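Local coordinates for malonyl CoA-acyl carrier protein transacylase (Burkholderia pseudomallei, PDB 3G87) that probably transfers the malonyl group of malonyl-CoA onto holo acyl carrier protein, releasing free CoA, at residues 205-208 / 209-212; 114-117 / 118-122; 193-197 / 198-202; 231-234 / 235-238. One frame throughout, in Å; residues are numbered along the deposited sequence.

All four contacts are local, and along the chain they run in the order 2, 3, 1, 4. Interaction 2 lies on helix 107-123, interaction 3 leads into helix 201-211, interaction 1 is near the far end of that helix, and interaction 4 starts helix 237-243. Interactions 1 and 2 have centres about 11 Å apart and touch where helices 201-211 and 107-123 pack together. Interactions 2 and 3, about 12 Å apart between centres, meet through R117 and H196, both bonded to S92. Interaction 4 touches only interaction 1, and its centre lies about 22 Å from that of interaction 3. The set thus runs from the probable active site to the surface of the acyltransferase domain.

Interaction 1 (205-208 / 209-212); sequences QAFA and AHLQ
F207 and L211, one helical turn apart, make the tight side of this contact. The phenyl CE2 comes within 3.4 Å of L211 CD1, while L211 CG sits 3.8 Å from the same ring carbon, so the leucine end crosses the ring obliquely at that one corner. F207 has CG anti to its backbone N (chi1 -180°), which swings the ring along the helix toward its i+4 neighbour. Beneath them L211 N donates to F207 O over 3.0 Å, and H210 N reaches A206 O at 3.2 Å. The pattern is that of an amphipathic helix, the segment 201-211: its inner face meets R117 of helix 107-123 through F207 and S238 of helix 237-243 through L211, which is why large apolar residues stand there. A206 and A208, small enough for close helix neighbours, rest on L120 and A242. Within the helix H210 barely meets F207, CD2 to CE1 4.4 Å; its ring packs instead on R116 and edge-to-face with F214. The loose side is that of Q205, A209 and Q212, which are exposed, so that the amides of the two glutamines can meet water; here A209 N bonds Q205 O at 3.2 Å.

Interaction 2 (114-117 / 118-122); sequences VARR and AELMS
The sulfur of M121 lies over one face of the R117 guanidinium, 3.8 Å above its plane and displaced toward the rim, with SD 3.9 Å from R117 CZ. This is an i to i+4 pair on helix 107-123 of the acyltransferase domain, and a flexible, polarisable thioether suits a place beside a buried cationic plane. In R117 a chi1 of 179° sets the chain out beside the carbonyl carbon, and it runs extended from CG to NE, so its aliphatic part also passes the methionine, CG to SD 3.8 Å. The guanidinium is thereby carried to S92, whose OG is hydrogen-bonded by R117 NH2; S92 lies in a GxSxG sequence consistent with the nucleophile elbow of this family. The second arginine, R116, behaves differently. Its chain bends twice and brings NH1 to 3.9 Å from E119 CG and NH2 to 4.0 Å from L120 CD2, so that it rests on hydrocarbon. Its charged tip stays 5.8 Å from E119, measured NH1 to OE1, and the carboxylate instead bonds Q123 through OE2. A118, being small, keeps the helix slim where it faces Q63 of helix 59-81. The backbone ladder is regular, L120 N bonding R116 O at 3.1 Å. In the last turn, S122 OG donates to E119 O at 2.9 Å.

Interaction 3 (193-197 / 198-202); sequences GAFHS and KFMRP
With chi1 at 78°, S197 places OG between its own backbone N and carbonyl carbon, while M200 starts with CG beside its backbone N (chi1 -73°) and then bends at chi2 and chi3; these turns aim the hydroxyl at both A194 O and F199 N and lay the thioether against F195 and A194. The hydroxyl accepts F199 N at 3.2 Å, forming an ST turn, and S197 O takes M200 N at 3.2 Å, so one serine opens the 3-10 turn that leads into helix 201-211. The same OG donates to A194 O over 2.8 Å, coming from above the carbonyl plane. Serine suits the spot because one small group can both give and receive, tying the inverse gamma turn centred on A194 to the helix start. On the buried side, M200 SD sits at the edge of the F195 ring, 5.0 Å from its centroid, a Met-aromatic contact, and its CE methyl reaches A194 O at 3.3 Å. G193, having no side chain, lets the F195 ring fold back over it, with G193 O above one face. H196 turns away from this cluster; its NE2 bonds S92 OG, consistent with the serine-histidine pair of malonyl transacylases. K198 at the surface extends to a salt bridge with D151. S197 OG meets the edge of the F199 ring, 3.4 Å from CD2, and A194 CB comes obliquely to the same carbon at 4.0 Å.

Interaction 4 (231-234 / 235-238); sequences PYEN and GRVS
Y232 lays the CD2-CE2 edge of its ring along the first residue of helix 237-243. CE2 is 3.3 Å from V237 O, which lies near the ring plane, and CD2 is 3.5 Å from V237 CA, while the valine methyl CG1 adds an apolar touch to CE2 at 4.0 Å. An aromatic residue serves well here, since its flank fills the buried side and its far end stays polar: OH bonds E95. The chain between them reverses in a type II beta turn from E233 to R236, closed by R236 N to E233 O at 3.3 Å, nearly straight at the hydrogen (169°) although the donor stands well above the carbonyl plane. G235 takes the third position with a positive phi of 82°, a backbone conformation at which a CB would collide with the carbonyl oxygen of N234, so glycine suits the place; its N also bonds D218. On the outer side E233 and R236 run side by side, CB to CG 3.3 Å, so the alkyl parts meet. Their charges do not join: E233 OE2 stays 4.3 Å from R236 NE, and R236 instead makes a salt bridge with E239. The turn thus rests on its backbone bond, the Y232 edge and the anchor to D218, with the E233-R236 attraction probably a weak addition.

Interaction 1 (205-208 / 209-212)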
loop_
_atom_site.group_PDB
_atom_site.type_symbol
_atom_site.label_atom_id
_atom_site.label_comp_id
_atom_site.label_asym_id
_atom_site.label_seq_id
_atom_site.Cartn_x
_atom_site.Cartn_y
_atom_site.Cartn_z
ATOM N N GLN A 205 13.939 10.780 -2.234
ATOM C CA GLN A 205 15.217 10.944 -2.870
ATOM C C GLN A 205 16.228 9.978 -2.327
ATOM O O GLN A 205 16.968 9.419 -3.073
ATOM C CB GLN A 205 15.731 12.375 -2.804
ATOM C CG GLN A 205 14.911 13.399 -3.549
ATOM C CD GLN A 205 14.262 12.885 -4.826
ATOM O OE1 GLN A 205 14.925 12.519 -5.764
ATOM N NE2 GLN A 205 12.959 12.880 -4.851
ATOM N N ALA A 206 16.227 9.788 -1.018
ATOM C CA ALA A 206 17.146 8.821 -0.419
ATOM C C ALA A 206 16.826 7.444 -0.994
ATOM O O ALA A 206 17.751 6.661 -1.288
ATOM C CB ALA A 206 17.052 8.823 1.119
ATOM N N PHE A 207 15.526 7.162 -1.197
ATOM C CA PHE A 207 15.096 5.822 -1.624
ATOM C C PHE A 207 15.433 5.624 -3.089
ATOM O O PHE A 207 15.866 4.554 -3.478
ATOM C CB PHE A 207 13.593 5.603 -1.437
ATOM C CG PHE A 207 13.136 4.235 -1.868
ATOM C CD1 PHE A 207 13.466 3.096 -1.101
ATOM C CD2 PHE A 207 12.396 4.077 -3.032
ATOM C CE1 PHE A 207 13.083 1.832 -1.489
ATOM C CE2 PHE A 207 11.986 2.769 -3.443
ATOM C CZ PHE A 207 12.356 1.644 -2.670
ATOM N N ALA A 208 15.248 6.666 -3.899
ATOM C CA ALA A 208 15.599 6.609 -5.314
ATOM C C ALA A 208 17.108 6.319 -5.464
ATOM O O ALA A 208 17.531 5.667 -6.413
ATOM C CB ALA A 208 15.251 7.941 -6.013
ATOM N N ALA A 209 17.903 6.782 -4.532
ATOM C CA ALA A 209 19.320 6.643 -4.621
ATOM C C ALA A 209 19.692 5.224 -4.319
ATOM O O ALA A 209 20.568 4.712 -4.933
ATOM C CB ALA A 209 20.010 7.583 -3.733
ATOM N N HIS A 210 18.993 4.613 -3.375
ATOM C CA HIS A 210 19.218 3.254 -2.973
ATOM C C HIS A 210 18.851 2.325 -4.130
ATOM O O HIS A 210 19.512 1.367 -4.366
ATOM C CB HIS A 210 18.451 3.003 -1.695
ATOM C CG HIS A 210 18.367 1.584 -1.261
ATOM N ND1 HIS A 210 19.427 0.895 -0.742
ATOM C CD2 HIS A 210 17.325 0.749 -1.195
ATOM C CE1 HIS A 210 19.050 -0.308 -0.403
ATOM N NE2 HIS A 210 17.778 -0.424 -0.672
ATOM N N LEU A 211 17.811 2.688 -4.857
ATOM C CA LEU A 211 17.301 1.902 -5.948
ATOM C C LEU A 211 18.281 1.724 -7.069
ATOM O O LEU A 211 18.217 0.765 -7.760
ATOM C CB LEU A 211 16.032 2.505 -6.515
ATOM C CG LEU A 211 14.692 2.024 -6.037
ATOM C CD1 LEU A 211 13.633 2.957 -6.448
ATOM C CD2 LEU A 211 14.406 0.644 -6.542
ATOM N N GLN A 212 19.186 2.674 -7.218
ATOM C CA GLN A 212 20.181 2.635 -8.245
ATOM C C GLN A 212 21.145 1.481 -8.126
ATOM O O GLN A 212 21.779 1.147 -9.066
ATOM C CB GLN A 212 20.863 3.985 -8.422
ATOM C CG GLN A 212 20.020 5.004 -9.164
ATOM C CD GLN A 212 20.500 6.437 -9.037
ATOM O OE1 GLN A 212 20.745 6.932 -7.956
ATOM N NE2 GLN A 212 20.617 7.116 -10.150
#

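Interaction 2 (114-117 / 118-122)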
loop_
_atom_site.group_PDB
_atom_site.type_symbol
_atom_site.label_atom_id
_atom_site.label_comp_id
_atom_site.label_asym_id
_atom_site.label_seq_id
_atom_site.Cartn_x
_atom_site.Cartn_y
_atom_site.Cartn_z
ATOM N N VAL A 114 12.254 -2.787 0.757
ATOM C CA VAL A 114 11.255 -2.482 1.758
ATOM C C VAL A 114 11.830 -1.992 3.089
ATOM O O VAL A 114 11.378 -1.054 3.624
ATOM C CB VAL A 114 10.264 -3.635 1.946
ATOM C CG1 VAL A 114 9.524 -3.503 3.160
ATOM C CG2 VAL A 114 9.330 -3.754 0.818
ATOM N N ALA A 115 12.856 -2.669 3.563
ATOM C CA ALA A 115 13.598 -2.267 4.711
ATOM C C ALA A 115 14.207 -0.876 4.583
ATOM O O ALA A 115 14.145 -0.146 5.474
ATOM C CB ALA A 115 14.597 -3.271 5.074
ATOM N N ARG A 116 14.744 -0.513 3.449
ATOM C CA ARG A 116 15.227 0.841 3.264
ATOM C C ARG A 116 14.088 1.839 3.217
ATOM O O ARG A 116 14.166 2.847 3.825
ATOM C CB ARG A 116 16.156 0.967 2.052
ATOM C CG ARG A 116 16.746 2.326 1.789
ATOM C CD ARG A 116 18.149 2.467 2.195
ATOM N NE ARG A 116 18.386 1.902 3.502
ATOM C CZ ARG A 116 18.518 2.548 4.657
ATOM N NH1 ARG A 116 18.724 1.873 5.740
ATOM N NH2 ARG A 116 18.506 3.825 4.758
ATOM N N ARG A 117 13.027 1.518 2.512
ATOM C CA ARG A 117 11.847 2.347 2.458
ATOM C C ARG A 117 11.249 2.599 3.834
ATOM O O ARG A 117 10.932 3.676 4.173
ATOM C CB ARG A 117 10.813 1.753 1.509
ATOM C CG ARG A 117 9.545 2.533 1.403
ATOM C CD ARG A 117 8.518 1.772 0.695
ATOM N NE ARG A 117 7.472 2.557 0.091
ATOM C CZ ARG A 117 6.223 2.563 0.500
ATOM N NH1 ARG A 117 5.890 1.895 1.561
ATOM N NH2 ARG A 117 5.341 3.251 -0.129
ATOM N N ALA A 118 11.159 1.550 4.604
ATOM C CA ALA A 118 10.542 1.565 5.891
ATOM C C ALA A 118 11.380 2.302 6.895
ATOM O O ALA A 118 10.864 3.057 7.653
ATOM C CB ALA A 118 10.222 0.166 6.351
ATOM N N GLU A 119 12.679 2.095 6.853
ATOM C CA GLU A 119 13.613 2.884 7.672
ATOM C C GLU A 119 13.526 4.373 7.387
ATOM O O GLU A 119 13.368 5.150 8.339
ATOM C CB GLU A 119 15.052 2.391 7.517
ATOM C CG GLU A 119 16.068 3.276 8.192
ATOM C CD GLU A 119 15.843 3.457 9.700
ATOM O OE1 GLU A 119 15.339 2.529 10.347
ATOM O OE2 GLU A 119 16.180 4.538 10.254
ATOM N N LEU A 120 13.593 4.788 6.111
ATOM C CA LEU A 120 13.530 6.238 5.821
ATOM C C LEU A 120 12.171 6.852 6.231
ATOM O O LEU A 120 12.101 7.948 6.863
ATOM C CB LEU A 120 13.811 6.557 4.348
ATOM C CG LEU A 120 15.167 6.102 3.828
ATOM C CD1 LEU A 120 15.113 5.915 2.303
ATOM C CD2 LEU A 120 16.263 7.086 4.235
ATOM N N MET A 121 11.085 6.184 5.858
ATOM C CA MET A 121 9.801 6.721 6.201
ATOM C C MET A 121 9.655 6.868 7.722
ATOM O O MET A 121 9.089 7.850 8.195
ATOM C CB MET A 121 8.673 5.894 5.584
ATOM C CG MET A 121 8.524 6.172 4.090
ATOM S SD MET A 121 7.397 5.034 3.287
ATOM C CE MET A 121 5.881 5.117 4.323
ATOM N N SER A 122 10.231 5.970 8.490
ATOM C CA SER A 122 10.252 6.082 9.940
ATOM C C SER A 122 10.993 7.252 10.575
ATOM O O SER A 122 10.754 7.552 11.681
ATOM C CB SER A 122 10.681 4.777 10.578
ATOM O OG SER A 122 12.037 4.709 10.850
#

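Interaction 3 (193-197 / 198-202)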
loop_
_atom_site.group_PDB
_atom_site.type_symbol
_atom_site.label_atom_id
_atom_site.label_comp_id
_atom_site.label_asym_id
_atom_site.label_seq_id
_atom_site.Cartn_x
_atom_site.Cartn_y
_atom_site.Cartn_z
ATOM N N GLY A 193 4.576 10.255 10.586
ATOM C CA GLY A 193 4.823 10.811 9.266
ATOM C C GLY A 193 3.568 11.133 8.465
ATOM O O GLY A 193 2.552 10.455 8.520
ATOM N N ALA A 194 3.690 12.202 7.706
ATOM C CA ALA A 194 2.684 12.639 6.770
ATOM C C ALA A 194 3.070 11.893 5.505
ATOM O O ALA A 194 3.795 12.448 4.670
ATOM C CB ALA A 194 2.849 14.119 6.571
ATOM N N PHE A 195 2.613 10.644 5.381
ATOM C CA PHE A 195 3.042 9.779 4.296
ATOM C C PHE A 195 2.308 10.177 3.047
ATOM O O PHE A 195 1.171 10.647 3.117
ATOM C CB PHE A 195 2.794 8.295 4.610
ATOM C CG PHE A 195 3.645 7.750 5.769
ATOM C CD1 PHE A 195 4.856 8.389 6.146
ATOM C CD2 PHE A 195 3.249 6.587 6.472
ATOM C CE1 PHE A 195 5.651 7.905 7.215
ATOM C CE2 PHE A 195 4.040 6.107 7.558
ATOM C CZ PHE A 195 5.239 6.753 7.907
ATOM N N HIS A 196 2.972 10.006 1.936
ATOM C CA HIS A 196 2.411 10.249 0.624
ATOM C C HIS A 196 2.026 11.697 0.450
ATOM O O HIS A 196 0.957 11.989 -0.009
ATOM C CB HIS A 196 1.254 9.271 0.324
ATOM C CG HIS A 196 1.707 7.859 0.118
ATOM N ND1 HIS A 196 2.412 7.456 -0.979
ATOM C CD2 HIS A 196 1.607 6.774 0.902
ATOM C CE1 HIS A 196 2.716 6.188 -0.878
ATOM N NE2 HIS A 196 2.248 5.756 0.262
ATOM N N SER A 197 2.925 12.573 0.891
ATOM C CA SER A 197 2.812 14.034 0.786
ATOM C C SER A 197 4.224 14.580 0.542
ATOM O O SER A 197 5.193 13.819 0.486
ATOM C CB SER A 197 2.259 14.661 2.076
ATOM O OG SER A 197 3.282 14.759 3.091
ATOM N N LYS A 198 4.318 15.898 0.418
ATOM C CA LYS A 198 5.598 16.597 0.193
ATOM C C LYS A 198 6.619 16.443 1.322
ATOM O O LYS A 198 7.781 16.723 1.110
ATOM C CB LYS A 198 5.359 18.097 -0.008
ATOM C CG LYS A 198 4.697 18.813 1.207
ATOM C CD LYS A 198 4.561 20.337 0.944
ATOM C CE LYS A 198 3.498 20.930 1.889
ATOM N NZ LYS A 198 3.310 22.418 1.714
ATOM N N PHE A 199 6.178 16.059 2.516
ATOM C CA PHE A 199 7.108 15.839 3.622
ATOM C C PHE A 199 8.007 14.617 3.401
ATOM O O PHE A 199 9.083 14.529 3.980
ATOM C CB PHE A 199 6.404 15.905 5.004
ATOM C CG PHE A 199 5.730 17.252 5.250
ATOM C CD1 PHE A 199 6.482 18.363 5.648
ATOM C CD2 PHE A 199 4.370 17.443 4.964
ATOM C CE1 PHE A 199 5.895 19.632 5.825
ATOM C CE2 PHE A 199 3.776 18.694 5.146
ATOM C CZ PHE A 199 4.548 19.790 5.590
ATOM N N MET A 200 7.597 13.714 2.535
ATOM C CA MET A 200 8.303 12.510 2.204
ATOM C C MET A 200 9.334 12.658 1.122
ATOM O O MET A 200 10.007 11.737 0.800
ATOM C CB MET A 200 7.320 11.415 1.842
ATOM C CG MET A 200 6.587 10.858 2.997
ATOM S SD MET A 200 7.515 10.415 4.451
ATOM C CE MET A 200 6.945 11.666 5.403
ATOM N N ARG A 201 9.445 13.841 0.583
ATOM C CA ARG A 201 10.432 14.103 -0.419
ATOM C C ARG A 201 11.866 13.664 -0.090
ATOM O O ARG A 201 12.490 13.115 -0.900
ATOM C CB ARG A 201 10.405 15.538 -0.835
ATOM C CG ARG A 201 9.723 15.681 -2.074
ATOM C CD ARG A 201 9.436 17.093 -2.406
ATOM N NE ARG A 201 8.037 17.389 -2.525
ATOM C CZ ARG A 201 7.210 16.850 -3.416
ATOM N NH1 ARG A 201 7.662 15.954 -4.287
ATOM N NH2 ARG A 201 5.929 17.212 -3.441
ATOM N N PRO A 202 12.357 13.917 1.097
ATOM C CA PRO A 202 13.697 13.483 1.424
ATOM C C PRO A 202 13.880 11.961 1.499
ATOM O O PRO A 202 14.867 11.503 1.000
ATOM C CB PRO A 202 13.989 14.211 2.719
ATOM C CG PRO A 202 13.172 15.283 2.700
ATOM C CD PRO A 202 11.951 14.985 1.996
#

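Interaction 4 (231-234 / 235-238)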
loop_
_atom_site.group_PDB
_atom_site.type_symbol
_atom_site.label_atom_id
_atom_site.label_comp_id
_atom_site.label_asym_id
_atom_site.label_seq_id
_atom_site.Cartn_x
_atom_site.Cartn_y
_atom_site.Cartn_z
ATOM N N PRO A 231 -0.751 1.076 -15.783
ATOM C CA PRO A 231 0.333 0.115 -15.822
ATOM C C PRO A 231 1.752 0.745 -15.794
ATOM O O PRO A 231 2.012 1.670 -16.498
ATOM C CB PRO A 231 0.086 -0.588 -17.135
ATOM C CG PRO A 231 -1.178 -0.235 -17.542
ATOM C CD PRO A 231 -1.594 0.962 -16.962
ATOM N N TYR A 232 2.616 0.239 -14.938
ATOM C CA TYR A 232 4.030 0.511 -14.963
ATOM C C TYR A 232 4.598 0.426 -16.387
ATOM O O TYR A 232 4.393 -0.497 -17.102
ATOM C CB TYR A 232 4.795 -0.429 -14.032
ATOM C CG TYR A 232 5.153 0.064 -12.643
ATOM C CD1 TYR A 232 4.332 -0.154 -11.577
ATOM C CD2 TYR A 232 6.350 0.674 -12.399
ATOM C CE1 TYR A 232 4.649 0.246 -10.372
ATOM C CE2 TYR A 232 6.671 1.090 -11.194
ATOM C CZ TYR A 232 5.825 0.875 -10.159
ATOM O OH TYR A 232 6.160 1.280 -8.932
ATOM N N GLU A 233 5.305 1.444 -16.803
ATOM C CA GLU A 233 5.847 1.449 -18.125
ATOM C C GLU A 233 7.075 0.587 -18.175
ATOM O O GLU A 233 7.692 0.410 -17.209
ATOM C CB GLU A 233 6.209 2.855 -18.521
ATOM C CG GLU A 233 5.095 3.632 -19.125
ATOM C CD GLU A 233 5.409 5.071 -19.187
ATOM O OE1 GLU A 233 5.919 5.478 -20.238
ATOM O OE2 GLU A 233 5.206 5.788 -18.185
ATOM N N ASN A 234 7.434 0.063 -19.316
ATOM C CA ASN A 234 8.702 -0.594 -19.429
ATOM C C ASN A 234 9.789 0.453 -19.288
ATOM O O ASN A 234 9.681 1.528 -19.805
ATOM C CB ASN A 234 8.816 -1.381 -20.711
ATOM C CG ASN A 234 7.981 -2.612 -20.711
ATOM O OD1 ASN A 234 7.675 -3.146 -19.705
ATOM N ND2 ASN A 234 7.625 -3.063 -21.857
ATOM N N GLY A 235 10.780 0.153 -18.496
ATOM C CA GLY A 235 11.786 1.113 -18.164
ATOM C C GLY A 235 11.521 2.120 -17.084
ATOM O O GLY A 235 12.406 2.814 -16.729
ATOM N N ARG A 236 10.328 2.210 -16.541
ATOM C CA ARG A 236 10.080 3.207 -15.533
ATOM C C ARG A 236 9.763 2.627 -14.196
ATOM O O ARG A 236 9.150 3.257 -13.373
ATOM C CB ARG A 236 8.949 4.147 -15.917
ATOM C CG ARG A 236 8.853 4.529 -17.333
ATOM C CD ARG A 236 9.819 5.588 -17.646
ATOM N NE ARG A 236 9.284 6.923 -17.504
ATOM C CZ ARG A 236 10.010 8.014 -17.614
ATOM N NH1 ARG A 236 11.298 7.922 -17.844
ATOM N NH2 ARG A 236 9.442 9.190 -17.495
ATOM N N VAL A 237 10.183 1.417 -13.973
ATOM C CA VAL A 237 9.881 0.760 -12.722
ATOM C C VAL A 237 10.476 1.474 -11.535
ATOM O O VAL A 237 9.791 1.825 -10.652
ATOM C CB VAL A 237 10.263 -0.715 -12.745
ATOM C CG1 VAL A 237 9.743 -1.421 -11.580
ATOM C CG2 VAL A 237 9.803 -1.344 -14.011
ATOM N N SER A 238 11.768 1.693 -11.521
ATOM C CA SER A 238 12.345 2.421 -10.429
ATOM C C SER A 238 11.823 3.803 -10.384
ATOM O O SER A 238 11.596 4.329 -9.353
ATOM C CB SER A 238 13.848 2.445 -10.527
ATOM O OG SER A 238 14.273 1.165 -10.736
#